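Local coordinates for protein 4-hydroxyphenylpyruvate dioxygenase (Pseudomonas putida, PDB 5HMQ) that catalyses the metal-dependent dehydration of 3-dehydroshikimate to protocatechuate, through a TIM-barrel domain fused to a hydroxyphenylpyruvate dioxygenase-like domain, at residues Asp29-Phe34 against Ile57-Phe62; Asp187-Val192 against Thr232-Pro237; Glu302-Glu307 against Gly361-Ala366; Glu307-Arg312 against Pro593-Phe598. One frame throughout, in Å; residues are numbered along the deposited sequence.

Interaction 1: residues Asp29-Phe34 against Ile57-Phe62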
loop_
_atom_site.group_PDB
_atom_site.type_symbol
_atom_site.label_atom_id
_atom_site.label_comp_id
_atom_site.label_asym_id
_atom_site.label_seq_id
_atom_site.Cartn_x
_atom_site.Cartn_y
_atom_site.Cartn_z
ATOM N N ASP C 29 9.117 14.731 -19.476
ATOM C CA ASP C 29 10.234 15.172 -20.299
ATOM C C ASP C 29 11.562 15.095 -19.563
ATOM O O ASP C 29 12.600 14.865 -20.195
ATOM C CB ASP C 29 10.011 16.611 -20.778
ATOM C CG ASP C 29 8.676 16.796 -21.471
ATOM O OD1 ASP C 29 8.522 16.315 -22.613
ATOM O OD2 ASP C 29 7.781 17.430 -20.873
ATOM N N GLY C 30 11.554 15.272 -18.240
ATOM C CA GLY C 30 12.778 15.373 -17.475
ATOM C C GLY C 30 12.668 14.670 -16.137
ATOM O O GLY C 30 11.614 14.145 -15.771
ATOM N N VAL C 31 13.788 14.658 -15.418
ATOM C CA VAL C 31 13.868 14.009 -14.114
ATOM C C VAL C 31 14.890 14.751 -13.265
ATOM O O VAL C 31 15.952 15.149 -13.753
ATOM C CB VAL C 31 14.228 12.513 -14.252
ATOM C CG1 VAL C 31 15.463 12.332 -15.124
ATOM C CG2 VAL C 31 14.447 11.890 -12.890
ATOM N N GLU C 32 14.559 14.950 -11.989
ATOM C CA GLU C 32 15.537 15.392 -11.005
ATOM C C GLU C 32 16.200 14.158 -10.410
ATOM O O GLU C 32 15.515 13.272 -9.887
ATOM C CB GLU C 32 14.902 16.230 -9.893
ATOM C CG GLU C 32 13.684 17.051 -10.272
ATOM C CD GLU C 32 13.098 17.789 -9.071
ATOM O OE1 GLU C 32 13.794 17.898 -8.037
ATOM O OE2 GLU C 32 11.943 18.256 -9.153
ATOM N N ILE C 33 17.524 14.085 -10.512
ATOM C CA ILE C 33 18.275 12.980 -9.928
ATOM C C ILE C 33 18.529 13.305 -8.460
ATOM O O ILE C 33 19.292 14.218 -8.136
ATOM C CB ILE C 33 19.584 12.720 -10.679
ATOM C CG1 ILE C 33 19.290 12.185 -12.080
ATOM C CG2 ILE C 33 20.446 11.733 -9.914
ATOM C CD1 ILE C 33 18.724 10.780 -12.093
ATOM N N PHE C 34 17.873 12.567 -7.570
ATOM C CA PHE C 34 18.132 12.672 -6.142
ATOM C C PHE C 34 19.429 11.936 -5.833
ATOM O O PHE C 34 19.598 10.780 -6.231
ATOM C CB PHE C 34 16.958 12.080 -5.358
ATOM C CG PHE C 34 16.966 12.401 -3.887
ATOM C CD1 PHE C 34 16.742 13.693 -3.443
ATOM C CD2 PHE C 34 17.162 11.399 -2.948
ATOM C CE1 PHE C 34 16.735 13.987 -2.089
ATOM C CE2 PHE C 34 17.155 11.684 -1.592
ATOM C CZ PHE C 34 16.941 12.980 -1.163
ATOM N N ILE C 57 14.419 11.094 -21.960
ATOM C CA ILE C 57 14.158 12.083 -20.924
ATOM C C ILE C 57 15.469 12.766 -20.569
ATOM O O ILE C 57 16.543 12.157 -20.606
ATOM C CB ILE C 57 13.500 11.466 -19.668
ATOM C CG1 ILE C 57 14.397 10.383 -19.062
ATOM C CG2 ILE C 57 12.122 10.912 -20.002
ATOM C CD1 ILE C 57 13.877 9.820 -17.754
ATOM N N ALA C 58 15.375 14.048 -20.232
ATOM C CA ALA C 58 16.532 14.833 -19.837
ATOM C C ALA C 58 16.688 14.826 -18.321
ATOM O O ALA C 58 15.724 14.632 -17.579
ATOM C CB ALA C 58 16.408 16.272 -20.340
ATOM N N ILE C 59 17.924 15.009 -17.865
ATOM C CA ILE C 59 18.202 15.209 -16.447
ATOM C C ILE C 59 18.188 16.715 -16.213
ATOM O O ILE C 59 19.146 17.418 -16.536
ATOM C CB ILE C 59 19.525 14.572 -16.025
ATOM C CG1 ILE C 59 19.477 13.060 -16.257
ATOM C CG2 ILE C 59 19.816 14.872 -14.562
ATOM C CD1 ILE C 59 20.753 12.340 -15.865
ATOM N N THR C 60 17.087 17.215 -15.654
ATOM C CA THR C 60 16.863 18.649 -15.537
ATOM C C THR C 60 17.426 19.255 -14.257
ATOM O O THR C 60 17.496 20.485 -14.157
ATOM C CB THR C 60 15.363 18.954 -15.617
ATOM O OG1 THR C 60 14.688 18.321 -14.523
ATOM C CG2 THR C 60 14.780 18.436 -16.922
ATOM N N LEU C 61 17.832 18.435 -13.287
ATOM C CA LEU C 61 18.326 18.957 -12.020
ATOM C C LEU C 61 19.025 17.852 -11.244
ATOM O O LEU C 61 18.596 16.696 -11.278
ATOM C CB LEU C 61 17.182 19.546 -11.179
ATOM C CG LEU C 61 17.522 19.993 -9.758
ATOM C CD1 LEU C 61 18.430 21.209 -9.762
ATOM C CD2 LEU C 61 16.257 20.265 -8.961
ATOM N N PHE C 62 20.094 18.221 -10.545
ATOM C CA PHE C 62 20.748 17.362 -9.569
ATOM C C PHE C 62 20.556 17.983 -8.192
ATOM O O PHE C 62 20.741 19.192 -8.022
ATOM C CB PHE C 62 22.238 17.199 -9.882
ATOM C CG PHE C 62 22.997 16.433 -8.834
ATOM C CD1 PHE C 62 22.918 15.052 -8.776
ATOM C CD2 PHE C 62 23.779 17.095 -7.901
ATOM C CE1 PHE C 62 23.612 14.342 -7.815
ATOM C CE2 PHE C 62 24.474 16.392 -6.934
ATOM C CZ PHE C 62 24.390 15.012 -6.892
#

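Interaction 2: residues Asp187-Val192 against Thr232-Pro237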
loop_
_atom_site.group_PDB
_atom_site.type_symbol
_atom_site.label_atom_id
_atom_site.label_comp_id
_atom_site.label_asym_id
_atom_site.label_seq_id
_atom_site.Cartn_x
_atom_site.Cartn_y
_atom_site.Cartn_z
ATOM N N ASP C 187 13.824 35.120 -15.983
ATOM C CA ASP C 187 15.062 34.396 -16.239
ATOM C C ASP C 187 15.889 34.154 -14.981
ATOM O O ASP C 187 16.867 33.400 -15.042
ATOM C CB ASP C 187 15.908 35.150 -17.271
ATOM C CG ASP C 187 16.394 36.494 -16.761
ATOM O OD1 ASP C 187 15.732 37.076 -15.877
ATOM O OD2 ASP C 187 17.447 36.967 -17.234
ATOM N N LYS C 188 15.527 34.760 -13.851
ATOM C CA LYS C 188 16.207 34.491 -12.590
ATOM C C LYS C 188 15.570 33.351 -11.804
ATOM O O LYS C 188 16.113 32.952 -10.768
ATOM C CB LYS C 188 16.257 35.757 -11.725
ATOM C CG LYS C 188 17.056 36.897 -12.345
ATOM C CD LYS C 188 18.418 36.432 -12.865
ATOM C CE LYS C 188 19.330 35.957 -11.738
ATOM N NZ LYS C 188 20.617 35.417 -12.250
ATOM N N ILE C 189 14.434 32.832 -12.257
ATOM C CA ILE C 189 13.842 31.628 -11.691
ATOM C C ILE C 189 14.364 30.445 -12.496
ATOM O O ILE C 189 14.148 30.371 -13.711
ATOM C CB ILE C 189 12.307 31.689 -11.728
ATOM C CG1 ILE C 189 11.799 32.887 -10.924
ATOM C CG2 ILE C 189 11.705 30.399 -11.200
ATOM C CD1 ILE C 189 10.318 33.164 -11.111
ATOM N N PHE C 190 15.071 29.532 -11.831
ATOM C CA PHE C 190 15.702 28.415 -12.521
ATOM C C PHE C 190 14.895 27.125 -12.485
ATOM O O PHE C 190 15.083 26.277 -13.364
ATOM C CB PHE C 190 17.094 28.137 -11.938
ATOM C CG PHE C 190 18.145 29.124 -12.363
ATOM C CD1 PHE C 190 17.825 30.197 -13.184
ATOM C CD2 PHE C 190 19.461 28.966 -11.958
ATOM C CE1 PHE C 190 18.797 31.100 -13.580
ATOM C CE2 PHE C 190 20.439 29.866 -12.354
ATOM C CZ PHE C 190 20.106 30.936 -13.163
ATOM N N PHE C 191 14.002 26.954 -11.514
ATOM C CA PHE C 191 13.339 25.667 -11.354
ATOM C C PHE C 191 12.134 25.838 -10.442
ATOM O O PHE C 191 12.153 26.655 -9.517
ATOM C CB PHE C 191 14.299 24.622 -10.773
ATOM C CG PHE C 191 14.008 23.220 -11.213
ATOM C CD1 PHE C 191 14.500 22.745 -12.417
ATOM C CD2 PHE C 191 13.242 22.377 -10.429
ATOM C CE1 PHE C 191 14.239 21.455 -12.828
ATOM C CE2 PHE C 191 12.977 21.085 -10.833
ATOM C CZ PHE C 191 13.473 20.623 -12.037
ATOM N N VAL C 192 11.093 25.053 -10.706
ATOM C CA VAL C 192 9.858 25.092 -9.931
ATOM C C VAL C 192 9.497 23.667 -9.538
ATOM O O VAL C 192 9.352 22.799 -10.408
ATOM C CB VAL C 192 8.702 25.744 -10.711
ATOM C CG1 VAL C 192 7.396 25.617 -9.933
ATOM C CG2 VAL C 192 9.010 27.204 -11.002
ATOM N N THR C 232 5.799 36.039 -14.648
ATOM C CA THR C 232 7.143 36.570 -14.842
ATOM C C THR C 232 7.695 36.291 -16.233
ATOM O O THR C 232 8.728 36.865 -16.596
ATOM C CB THR C 232 8.106 35.977 -13.811
ATOM O OG1 THR C 232 8.402 34.618 -14.161
ATOM C CG2 THR C 232 7.489 35.998 -12.431
ATOM N N GLY C 233 7.044 35.429 -17.010
ATOM C CA GLY C 233 7.578 34.965 -18.271
ATOM C C GLY C 233 8.309 33.642 -18.188
ATOM O O GLY C 233 8.673 33.088 -19.234
ATOM N N TYR C 234 8.542 33.130 -16.978
ATOM C CA TYR C 234 9.220 31.851 -16.794
ATOM C C TYR C 234 8.519 30.741 -17.567
ATOM O O TYR C 234 7.311 30.532 -17.429
ATOM C CB TYR C 234 9.285 31.510 -15.301
ATOM C CG TYR C 234 9.870 30.148 -14.986
ATOM C CD1 TYR C 234 11.244 29.958 -14.918
ATOM C CD2 TYR C 234 9.049 29.064 -14.712
ATOM C CE1 TYR C 234 11.782 28.715 -14.621
ATOM C CE2 TYR C 234 9.578 27.819 -14.414
ATOM C CZ TYR C 234 10.945 27.652 -14.367
ATOM O OH TYR C 234 11.476 26.416 -14.067
ATOM N N ARG C 235 9.293 30.032 -18.392
ATOM C CA ARG C 235 8.798 28.873 -19.126
ATOM C C ARG C 235 9.715 27.670 -18.943
ATOM O O ARG C 235 9.715 26.762 -19.780
ATOM C CB ARG C 235 8.627 29.197 -20.613
ATOM C CG ARG C 235 7.670 30.351 -20.889
ATOM C CD ARG C 235 6.245 29.989 -20.495
ATOM N NE ARG C 235 5.297 31.064 -20.775
ATOM C CZ ARG C 235 4.971 32.022 -19.911
ATOM N NH1 ARG C 235 5.515 32.047 -18.703
ATOM N NH2 ARG C 235 4.097 32.957 -20.256
ATOM N N GLY C 236 10.489 27.644 -17.861
ATOM C CA GLY C 236 11.406 26.562 -17.593
ATOM C C GLY C 236 10.706 25.320 -17.087
ATOM O O GLY C 236 9.489 25.163 -17.223
ATOM N N PRO C 237 11.468 24.409 -16.488
ATOM C CA PRO C 237 10.892 23.125 -16.070
ATOM C C PRO C 237 9.831 23.297 -14.991
ATOM O O PRO C 237 9.937 24.156 -14.112
ATOM C CB PRO C 237 12.104 22.345 -15.546
ATOM C CG PRO C 237 13.293 23.019 -16.153
ATOM C CD PRO C 237 12.919 24.466 -16.248
#

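Interaction 3: residues Glu302-Glu307 against Gly361-Ala366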
loop_
_atom_site.group_PDB
_atom_site.type_symbol
_atom_site.label_atom_id
_atom_site.label_comp_id
_atom_site.label_asym_id
_atom_site.label_seq_id
_atom_site.Cartn_x
_atom_site.Cartn_y
_atom_site.Cartn_z
ATOM N N GLU C 302 -24.979 -0.657 -11.244
ATOM C CA GLU C 302 -24.860 -2.032 -11.714
ATOM C C GLU C 302 -24.138 -2.856 -10.655
ATOM O O GLU C 302 -22.984 -2.569 -10.320
ATOM C CB GLU C 302 -24.119 -2.105 -13.049
ATOM C CG GLU C 302 -24.040 -3.514 -13.624
ATOM C CD GLU C 302 -23.258 -3.588 -14.926
ATOM O OE1 GLU C 302 -22.772 -2.539 -15.398
ATOM O OE2 GLU C 302 -23.128 -4.703 -15.476
ATOM N N PHE C 303 -24.817 -3.871 -10.130
ATOM C CA PHE C 303 -24.253 -4.750 -9.116
ATOM C C PHE C 303 -23.874 -6.090 -9.728
ATOM O O PHE C 303 -24.612 -6.643 -10.550
ATOM C CB PHE C 303 -25.236 -4.974 -7.963
ATOM C CG PHE C 303 -25.336 -3.816 -7.011
ATOM C CD1 PHE C 303 -26.240 -2.790 -7.234
ATOM C CD2 PHE C 303 -24.530 -3.761 -5.885
ATOM C CE1 PHE C 303 -26.333 -1.726 -6.351
ATOM C CE2 PHE C 303 -24.618 -2.704 -4.999
ATOM C CZ PHE C 303 -25.521 -1.684 -5.232
ATOM N N ALA C 304 -22.718 -6.608 -9.320
ATOM C CA ALA C 304 -22.248 -7.916 -9.752
ATOM C C ALA C 304 -22.647 -8.942 -8.702
ATOM O O ALA C 304 -22.226 -8.846 -7.544
ATOM C CB ALA C 304 -20.733 -7.916 -9.957
ATOM N N VAL C 305 -23.456 -9.919 -9.107
ATOM C CA VAL C 305 -24.023 -10.914 -8.205
ATOM C C VAL C 305 -24.178 -12.225 -8.964
ATOM O O VAL C 305 -24.077 -12.274 -10.191
ATOM C CB VAL C 305 -25.396 -10.476 -7.640
ATOM C CG1 VAL C 305 -25.247 -9.344 -6.633
ATOM C CG2 VAL C 305 -26.323 -10.061 -8.776
ATOM N N ASP C 306 -24.433 -13.298 -8.222
ATOM C CA ASP C 306 -24.925 -14.538 -8.795
ATOM C C ASP C 306 -26.430 -14.625 -8.539
ATOM O O ASP C 306 -27.041 -13.697 -8.004
ATOM C CB ASP C 306 -24.151 -15.742 -8.243
ATOM C CG ASP C 306 -24.318 -15.933 -6.741
ATOM O OD1 ASP C 306 -25.144 -15.237 -6.116
ATOM O OD2 ASP C 306 -23.602 -16.792 -6.179
ATOM N N GLU C 307 -27.037 -15.745 -8.930
ATOM C CA GLU C 307 -28.490 -15.836 -8.839
ATOM C C GLU C 307 -28.957 -15.901 -7.388
ATOM O O GLU C 307 -30.006 -15.346 -7.045
ATOM C CB GLU C 307 -28.993 -17.051 -9.617
ATOM C CG GLU C 307 -30.238 -16.773 -10.450
ATOM C CD GLU C 307 -29.938 -15.963 -11.703
ATOM O OE1 GLU C 307 -30.677 -14.993 -11.979
ATOM O OE2 GLU C 307 -28.959 -16.298 -12.401
ATOM N N GLY C 361 -16.977 -10.542 -4.730
ATOM C CA GLY C 361 -18.241 -10.872 -4.112
ATOM C C GLY C 361 -19.331 -9.937 -4.596
ATOM O O GLY C 361 -19.167 -9.234 -5.599
ATOM N N PRO C 362 -20.467 -9.906 -3.899
ATOM C CA PRO C 362 -21.529 -8.953 -4.259
ATOM C C PRO C 362 -21.039 -7.527 -4.073
ATOM O O PRO C 362 -20.630 -7.130 -2.981
ATOM C CB PRO C 362 -22.669 -9.305 -3.297
ATOM C CG PRO C 362 -22.014 -10.010 -2.162
ATOM C CD PRO C 362 -20.815 -10.715 -2.718
ATOM N N SER C 363 -21.085 -6.752 -5.152
ATOM C CA SER C 363 -20.399 -5.469 -5.170
ATOM C C SER C 363 -20.937 -4.618 -6.310
ATOM O O SER C 363 -21.619 -5.107 -7.215
ATOM C CB SER C 363 -18.888 -5.665 -5.317
ATOM O OG SER C 363 -18.607 -6.491 -6.434
ATOM N N LEU C 364 -20.610 -3.330 -6.255
ATOM C CA LEU C 364 -20.925 -2.412 -7.343
ATOM C C LEU C 364 -19.822 -2.507 -8.388
ATOM O O LEU C 364 -18.685 -2.090 -8.144
ATOM C CB LEU C 364 -21.062 -0.985 -6.826
ATOM C CG LEU C 364 -21.494 0.058 -7.858
ATOM C CD1 LEU C 364 -22.953 -0.139 -8.233
ATOM C CD2 LEU C 364 -21.258 1.467 -7.341
ATOM N N CYS C 365 -20.150 -3.064 -9.550
ATOM C CA CYS C 365 -19.169 -3.228 -10.609
ATOM C C CYS C 365 -19.188 -2.088 -11.615
ATOM O O CYS C 365 -18.257 -1.982 -12.420
ATOM C CB CYS C 365 -19.385 -4.558 -11.339
ATOM S SG CYS C 365 -20.943 -4.687 -12.239
ATOM N N ALA C 366 -20.214 -1.240 -11.599
ATOM C CA ALA C 366 -20.264 -0.126 -12.535
ATOM C C ALA C 366 -21.303 0.886 -12.083
ATOM O O ALA C 366 -22.262 0.548 -11.383
ATOM C CB ALA C 366 -20.576 -0.603 -13.955
#

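Interaction 4: residues Glu307-Arg312 against Pro593-Phe598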
loop_
_atom_site.group_PDB
_atom_site.type_symbol
_atom_site.label_atom_id
_atom_site.label_comp_id
_atom_site.label_asym_id
_atom_site.label_seq_id
_atom_site.Cartn_x
_atom_site.Cartn_y
_atom_site.Cartn_z
ATOM N N GLU C 307 -27.037 -15.745 -8.930
ATOM C CA GLU C 307 -28.490 -15.836 -8.839
ATOM C C GLU C 307 -28.957 -15.901 -7.388
ATOM O O GLU C 307 -30.006 -15.346 -7.045
ATOM C CB GLU C 307 -28.993 -17.051 -9.617
ATOM C CG GLU C 307 -30.238 -16.773 -10.450
ATOM C CD GLU C 307 -29.938 -15.963 -11.703
ATOM O OE1 GLU C 307 -30.677 -14.993 -11.979
ATOM O OE2 GLU C 307 -28.959 -16.298 -12.401
ATOM N N ALA C 308 -28.182 -16.545 -6.515
ATOM C CA ALA C 308 -28.576 -16.665 -5.115
ATOM C C ALA C 308 -28.483 -15.321 -4.403
ATOM O O ALA C 308 -29.465 -14.841 -3.828
ATOM C CB ALA C 308 -27.710 -17.714 -4.412
ATOM N N VAL C 309 -27.300 -14.700 -4.425
ATOM C CA VAL C 309 -27.135 -13.414 -3.756
ATOM C C VAL C 309 -27.907 -12.323 -4.486
ATOM O O VAL C 309 -28.413 -11.385 -3.857
ATOM C CB VAL C 309 -25.641 -13.060 -3.629
ATOM C CG1 VAL C 309 -25.453 -11.855 -2.722
ATOM C CG2 VAL C 309 -24.854 -14.250 -3.102
ATOM N N GLY C 310 -28.031 -12.429 -5.812
ATOM C CA GLY C 310 -28.770 -11.422 -6.556
ATOM C C GLY C 310 -30.241 -11.399 -6.193
ATOM O O GLY C 310 -30.854 -10.332 -6.110
ATOM N N ALA C 311 -30.828 -12.576 -5.978
ATOM C CA ALA C 311 -32.207 -12.635 -5.512
ATOM C C ALA C 311 -32.317 -12.075 -4.102
ATOM O O ALA C 311 -33.292 -11.392 -3.769
ATOM C CB ALA C 311 -32.727 -14.069 -5.570
ATOM N N ARG C 312 -31.321 -12.360 -3.258
ATOM C CA ARG C 312 -31.323 -11.838 -1.898
ATOM C C ARG C 312 -31.178 -10.320 -1.892
ATOM O O ARG C 312 -31.835 -9.631 -1.103
ATOM C CB ARG C 312 -30.193 -12.490 -1.100
ATOM C CG ARG C 312 -30.579 -12.955 0.288
ATOM C CD ARG C 312 -29.501 -13.848 0.887
ATOM N NE ARG C 312 -29.145 -14.948 -0.006
ATOM C CZ ARG C 312 -27.927 -15.154 -0.496
ATOM N NH1 ARG C 312 -26.929 -14.343 -0.173
ATOM N NH2 ARG C 312 -27.702 -16.182 -1.302
ATOM N N PRO C 593 -25.553 -3.760 7.358
ATOM C CA PRO C 593 -24.830 -4.070 6.119
ATOM C C PRO C 593 -25.443 -5.269 5.411
ATOM O O PRO C 593 -25.839 -6.251 6.042
ATOM C CB PRO C 593 -23.406 -4.368 6.604
ATOM C CG PRO C 593 -23.297 -3.671 7.915
ATOM C CD PRO C 593 -24.659 -3.758 8.529
ATOM N N PHE C 594 -25.528 -5.176 4.086
ATOM C CA PHE C 594 -25.958 -6.306 3.271
ATOM C C PHE C 594 -24.812 -7.304 3.181
ATOM O O PHE C 594 -23.836 -7.076 2.457
ATOM C CB PHE C 594 -26.395 -5.846 1.882
ATOM C CG PHE C 594 -26.674 -6.979 0.930
ATOM C CD1 PHE C 594 -27.882 -7.658 0.975
ATOM C CD2 PHE C 594 -25.730 -7.362 -0.010
ATOM C CE1 PHE C 594 -28.139 -8.700 0.102
ATOM C CE2 PHE C 594 -25.982 -8.401 -0.885
ATOM C CZ PHE C 594 -27.187 -9.071 -0.829
ATOM N N GLU C 595 -24.939 -8.412 3.911
ATOM C CA GLU C 595 -23.952 -9.489 3.926
ATOM C C GLU C 595 -22.534 -8.952 4.117
ATOM O O GLU C 595 -21.613 -9.259 3.356
ATOM C CB GLU C 595 -24.064 -10.338 2.659
ATOM C CG GLU C 595 -25.424 -11.005 2.525
ATOM C CD GLU C 595 -25.482 -12.014 1.404
ATOM O OE1 GLU C 595 -24.417 -12.358 0.849
ATOM O OE2 GLU C 595 -26.599 -12.462 1.073
ATOM N N GLU C 596 -22.378 -8.124 5.152
ATOM C CA GLU C 596 -21.082 -7.654 5.643
ATOM C C GLU C 596 -20.338 -6.792 4.624
ATOM O O GLU C 596 -19.106 -6.738 4.629
ATOM C CB GLU C 596 -20.203 -8.829 6.091
ATOM C CG GLU C 596 -20.898 -9.815 7.025
ATOM C CD GLU C 596 -21.061 -9.291 8.448
ATOM O OE1 GLU C 596 -20.750 -8.110 8.696
ATOM O OE2 GLU C 596 -21.501 -10.069 9.317
ATOM N N ARG C 597 -21.069 -6.096 3.753
ATOM C CA ARG C 597 -20.449 -5.148 2.834
ATOM C C ARG C 597 -21.096 -3.777 2.967
ATOM O O ARG C 597 -20.982 -3.121 4.008
ATOM C CB ARG C 597 -20.558 -5.630 1.387
ATOM C CG ARG C 597 -20.583 -7.128 1.233
ATOM C CD ARG C 597 -19.377 -7.632 0.475
ATOM N NE ARG C 597 -19.356 -9.091 0.446
ATOM C CZ ARG C 597 -18.374 -9.816 -0.079
ATOM N NH1 ARG C 597 -17.325 -9.218 -0.625
ATOM N NH2 ARG C 597 -18.443 -11.140 -0.056
ATOM N N PHE C 598 -21.781 -3.347 1.914
ATOM C CA PHE C 598 -22.436 -2.050 1.908
ATOM C C PHE C 598 -23.762 -2.102 2.655
ATOM O O PHE C 598 -24.423 -3.143 2.727
ATOM C CB PHE C 598 -22.671 -1.585 0.470
ATOM C CG PHE C 598 -23.269 -2.643 -0.419
ATOM C CD1 PHE C 598 -24.640 -2.839 -0.469
ATOM C CD2 PHE C 598 -22.456 -3.441 -1.208
ATOM C CE1 PHE C 598 -25.189 -3.812 -1.286
ATOM C CE2 PHE C 598 -22.996 -4.415 -2.027
ATOM C CZ PHE C 598 -24.364 -4.601 -2.066
#

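Interaction 1: residues Asp29-Phe34 against Ile57-Phe62
Neighbouring parallel strands of a TIM barrel, 30-34 and 58-62, meet here, and the 22 residues between the segments are mostly helix, the right-handed beta-alpha-beta crossover from which such barrels are built. Their backbones are joined by alternating bonds: A58 N gives a straight bond to D29 O (2.9 Å, 165°), T60 N binds V31 O from above the carbonyl plane, and I33 N meets L61 O at 2.9 Å, nearly along the C=O axis. V31 N reaches A58 O only weakly. On the face carrying V31, I33, I59 and F62, aliphatic branches interlock: the I33 and I59 side chains cross obliquely, I33 CG1 meeting I59 CG2 at 3.7 Å, and V31 CG1, in the crowded position between its backbone N and carbonyl carbon, meets I57 CD1 at 4.0 Å. Helix 16-25 covers V31 and I57, while helix 76-93 covers F62. The other face carries E32 and L61, side by side and pointing the same way. The E32 chain is extended beyond CG, and its buried carboxylate is held by S239 at OE2 and by Q63 and the metal ligand Q193 at OE1. The side chain of E32, about 6 Å from the magnesium ion at its nearest atom, is thus second-shell and probably helps to orient the Q193 amide. Where G30 has no side chain, T60 CG2 approaches G30 CA to 3.7 Å.

Interaction 2: residues Asp187-Val192 against Thr232-Pro237
The end-to-end direction of 189-192 lies 50° from that of 232-237, and no hydrogen bond joins the two segments, the first entering strand 189-194 of the TIM barrel and the second forming the alpha-to-beta loop from helix 222-231 into the last strand, 238-240. The loop begins with an ST turn, in which T232 OG1 accepts from Y234 N; the same hydroxyl is bonded to I229 O, and G233 leaves the helix with positive phi. Y234 is the wedge of the contact. With CG anti to the backbone N (chi1 175°), its ring is pushed across the start of the strand, and I189 CG2 sits over one face as a CH-pi contact, 4.0 Å from the centroid and displaced toward the rim. The opposite face is covered by G236 N, 3.4 Å above its centre, so the loop folds back over its own aromatic ring. The V192 and Y234 side chains slide past each other in opposite directions, V192 CG2 touching Y234 CE2 at 3.5 Å, while I189 O lies 3.0 Å from Y234 CE1. Farther along, the P237 and F191 side chains cross at about a right angle, P237 CB meeting F191 CE1 at 3.6 Å. F191 also packs against S239, T60 and L61. The Y234 hydroxyl closes the loop internally: OH donates to P237 O at 2.7 Å, in the carbonyl plane and on a lone pair.

Interaction 3: residues Glu302-Glu307 against Gly361-Ala366
F303 overlaps L364, whose CD1 lies almost on the ring normal, 4.2 Å from the centroid, in a CH-pi contact over one face. L364 has CG anti to its backbone N (chi1 -176°), which also brings CD1 to 3.2 Å from E302 O. The two residues form a non-hydrogen-bonded pair between antiparallel strands 295-304 and 363-371, in the first vicinal-oxygen-chelate module of the dioxygenase-like domain. One step away, the pairing is broken by a classic beta bulge: C365 and A366 both face E302, whose carbonyl O accepts from C365 N at 3.0 Å, in the carbonyl plane, and weakly from A366 N. E302 N returns a bond to A366 O, and A304 N meets S363 O at 2.8 Å, nearly along the C=O axis. C365 SG lies in the crowded position between its backbone N and carbonyl carbon (chi1 65°) and touches E302 CG at 3.6 Å, while its CB packs on A304 CB. At the start of 361-366, S363 OG donates to G361 O, from above the carbonyl plane. The extended E302 side chain passes C365 and A366 to reach Y412 with OE1 and N346 with OE2, residues on the strands beyond the two partners. With a partner on each oxygen, the buried E302 carboxylate is probably held in its rotation, and those bonds probably help to stabilise its negative charge.

Interaction 4: residues Glu307-Arg312 against Pro593-Phe598
F594 points its ring edge at helix 307-319, with V309 CG1 near the ring plane and 3.8 Å from CZ. V309 CG1 is anti to its own backbone N, and the two side chains cross obliquely. Over one face of the F594 ring lies E595 CG, 4.1 Å above its centre, so the E595 side chain passes over the face of the preceding residue's ring. From there the E595 chain, extended beyond CG, carries its carboxylate out of the loop to meet R312, the two side chains crossing at about a right angle. The guanidinium of R312 turns back through a bend at chi3 (-53°), and one of its faces is covered by V309 CA of the previous turn. Guanidinium and carboxylate are nearly coplanar, 14° apart, with NH1 and OE2 in a salt bridge edge to edge, though the atoms are modelled too close for its length to be trusted. The apolar contact involves the buried F594, while the charged pair joins the exposed R312 to the partly exposed E595. W316 of helix 307-319 adds an edge-to-face contact to F594, and L313 packs on both F594 and F598. The helix, in the first vicinal-oxygen-chelate module, thus meets the loop that leads from strand 585-590 to strand 599-606.

How the interactions relate
The four contacts fall into two pairs on opposite sides of the chain's centre. Interactions 1 and 2 belong to the N-terminal TIM barrel, come first along the chain, and have centres 16 Å apart; F191 of interaction 2 packs against E32, T60 and L61 of interaction 1 across the barrel, close to the catalytic metal. Interactions 3 and 4 lie in the dioxygenase-like domain, with centres 9 Å apart; they share E307, their segments alternate in sequence, and F303 meets F598 where strand 295-304 gives way to helix 307-319. Between the pairs, centres are 45 to 57 Å apart without contact, consistent with a fusion of two distinct domains.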